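Local coordinates for xylose isomerase domain protein TIM barrel (Planctomyces limnophilus, PDB 3TVA), which probably acts as a metal-dependent isomerase of the xylose isomerase-like TIM-barrel family and holds a magnesium ion, at residues 14-19 with 37-42. Residues are numbered along the deposited sequence; the frame is centred on the assembly and turned at random.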
loop_
_atom_site.group_PDB
_atom_site.type_symbol
_atom_site.label_atom_id
_atom_site.label_comp_id
_atom_site.label_asym_id
_atom_site.label_seq_id
_atom_site.Cartn_x
_atom_site.Cartn_y
_atom_site.Cartn_z
ATOM N N GLY A 14 6.521 2.769 -10.858
ATOM C CA GLY A 14 7.237 2.971 -9.621
ATOM C C GLY A 14 7.527 1.633 -9.001
ATOM O O GLY A 14 7.057 0.596 -9.481
ATOM N N VAL A 15 8.373 1.643 -7.980
ATOM C CA VAL A 15 8.604 0.443 -7.198
ATOM C C VAL A 15 8.475 0.793 -5.727
ATOM O O VAL A 15 8.666 1.945 -5.320
ATOM C CB VAL A 15 9.985 -0.212 -7.480
ATOM C CG1 VAL A 15 10.122 -0.569 -8.971
ATOM C CG2 VAL A 15 11.113 0.704 -7.030
ATOM N N PHE A 16 8.119 -0.205 -4.932
ATOM C CA PHE A 16 7.949 -0.006 -3.512
ATOM C C PHE A 16 9.325 -0.226 -2.887
ATOM O O PHE A 16 9.928 -1.274 -3.072
ATOM C CB PHE A 16 6.883 -0.969 -2.963
ATOM C CG PHE A 16 6.549 -0.736 -1.527
ATOM C CD1 PHE A 16 5.433 0.008 -1.175
ATOM C CD2 PHE A 16 7.358 -1.249 -0.523
ATOM C CE1 PHE A 16 5.122 0.238 0.159
ATOM C CE2 PHE A 16 7.051 -1.025 0.820
ATOM C CZ PHE A 16 5.924 -0.284 1.153
ATOM N N THR A 17 9.817 0.767 -2.157
ATOM C CA THR A 17 11.174 0.731 -1.630
ATOM C C THR A 17 11.205 0.828 -0.113
ATOM O O THR A 17 10.198 1.146 0.523
ATOM C CB THR A 17 12.028 1.886 -2.186
ATOM O OG1 THR A 17 11.453 3.141 -1.801
ATOM C CG2 THR A 17 12.109 1.802 -3.703
ATOM N N SER A 18 12.365 0.503 0.454
ATOM C CA SER A 18 12.609 0.635 1.890
ATOM C C SER A 18 13.921 1.374 2.086
ATOM O O SER A 18 14.860 1.142 1.332
ATOM C CB SER A 18 12.734 -0.744 2.560
ATOM O OG SER A 18 11.469 -1.354 2.759
ATOM N N VAL A 19 13.982 2.298 3.043
ATOM C CA VAL A 19 15.279 2.802 3.519
ATOM C C VAL A 19 16.010 1.781 4.405
ATOM O O VAL A 19 17.152 1.394 4.138
ATOM C CB VAL A 19 15.108 4.102 4.328
ATOM C CG1 VAL A 19 16.470 4.606 4.832
ATOM C CG2 VAL A 19 14.398 5.148 3.489
ATOM N N THR A 37 9.325 7.164 -10.028
ATOM C CA THR A 37 8.599 7.338 -8.766
ATOM C C THR A 37 8.765 6.121 -7.874
ATOM O O THR A 37 9.024 5.023 -8.360
ATOM C CB THR A 37 7.054 7.537 -8.946
ATOM O OG1 THR A 37 6.464 6.322 -9.423
ATOM C CG2 THR A 37 6.738 8.660 -9.900
ATOM N N VAL A 38 8.622 6.328 -6.568
ATOM C CA VAL A 38 8.601 5.222 -5.623
ATOM C C VAL A 38 7.573 5.487 -4.527
ATOM O O VAL A 38 7.212 6.631 -4.252
ATOM C CB VAL A 38 9.976 5.008 -4.928
ATOM C CG1 VAL A 38 11.057 4.578 -5.925
ATOM C CG2 VAL A 38 10.407 6.259 -4.157
ATOM N N GLN A 39 7.120 4.411 -3.900
ATOM C CA GLN A 39 6.519 4.491 -2.583
ATOM C C GLN A 39 7.577 3.969 -1.632
ATOM O O GLN A 39 8.402 3.146 -2.005
ATOM C CB GLN A 39 5.265 3.628 -2.483
ATOM C CG GLN A 39 4.114 4.136 -3.327
ATOM C CD GLN A 39 2.844 3.369 -3.049
ATOM O OE1 GLN A 39 2.762 2.644 -2.062
ATOM N NE2 GLN A 39 1.844 3.520 -3.915
ATOM N N VAL A 40 7.584 4.480 -0.414
ATOM C CA VAL A 40 8.647 4.147 0.515
ATOM C C VAL A 40 8.082 3.658 1.838
ATOM O O VAL A 40 7.217 4.310 2.432
ATOM C CB VAL A 40 9.518 5.390 0.809
ATOM C CG1 VAL A 40 10.705 5.015 1.667
ATOM C CG2 VAL A 40 9.989 6.014 -0.494
ATOM N N HIS A 41 8.582 2.528 2.318
ATOM C CA HIS A 41 8.279 2.145 3.676
ATOM C C HIS A 41 9.000 3.112 4.631
ATOM O O HIS A 41 10.183 3.386 4.463
ATOM C CB HIS A 41 8.688 0.701 3.948
ATOM C CG HIS A 41 8.102 0.147 5.210
ATOM N ND1 HIS A 41 8.488 0.583 6.462
ATOM C CD2 HIS A 41 7.139 -0.784 5.415
ATOM C CE1 HIS A 41 7.805 -0.075 7.386
ATOM N NE2 HIS A 41 6.978 -0.908 6.775
ATOM N N ALA A 42 8.286 3.646 5.616
ATOM C CA ALA A 42 8.892 4.607 6.539
ATOM C C ALA A 42 10.066 3.973 7.279
ATOM O O ALA A 42 10.030 2.801 7.629
ATOM C CB ALA A 42 7.865 5.135 7.542
HETATM O O HOH W 1 12.286 1.905 5.446
#
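Strands 14-18 and 37-41 run parallel with axes approaching to 4.5 Å and 30° between their directions, forming with helix 27-32 a beta-alpha-beta unit of the TIM barrel. The bonding is firmest around Thr17: its N donates to Gln39 O at 2.8 Å with an N-H...O angle of 165°, and its O receives His41 N at 2.8 Å, both donors in the carbonyl plane. Thr17 OG1, placed between its own N and carbonyl carbon, also donates to Gln39 O, from above that carbonyl plane, so two donors from one residue grip a single oxygen. On the face shared by Val15, Thr17, Val38 and Val40, Thr17 CG2 packs 3.7 Å from Val38 CG1, and Val15 and Val38 both touch Ala30 of helix 27-32.

Phe16, Gln39 and His41 lie on the other face, where the Phe16 side chain comes within about 6 Å of the magnesium ion. With CG anti to the backbone N, the Phe16 ring reaches across the strand gap: CD1 lies 3.9 Å from Gln39 CB, and CE2 3.9 Å from His41 CB. It also meets the ring of the magnesium ligand His211, whose NE2 is hydrogen-bonded to Gln39 OE1. An alanine at Phe16 would probably leave Gln39 and His211 less firmly positioned, because these ring contacts would disappear. At the C-terminal end of strand 37-41, His41 ND1 donates to Ala42 O at 2.9 Å, with that oxygen only 9° out of the imidazole plane.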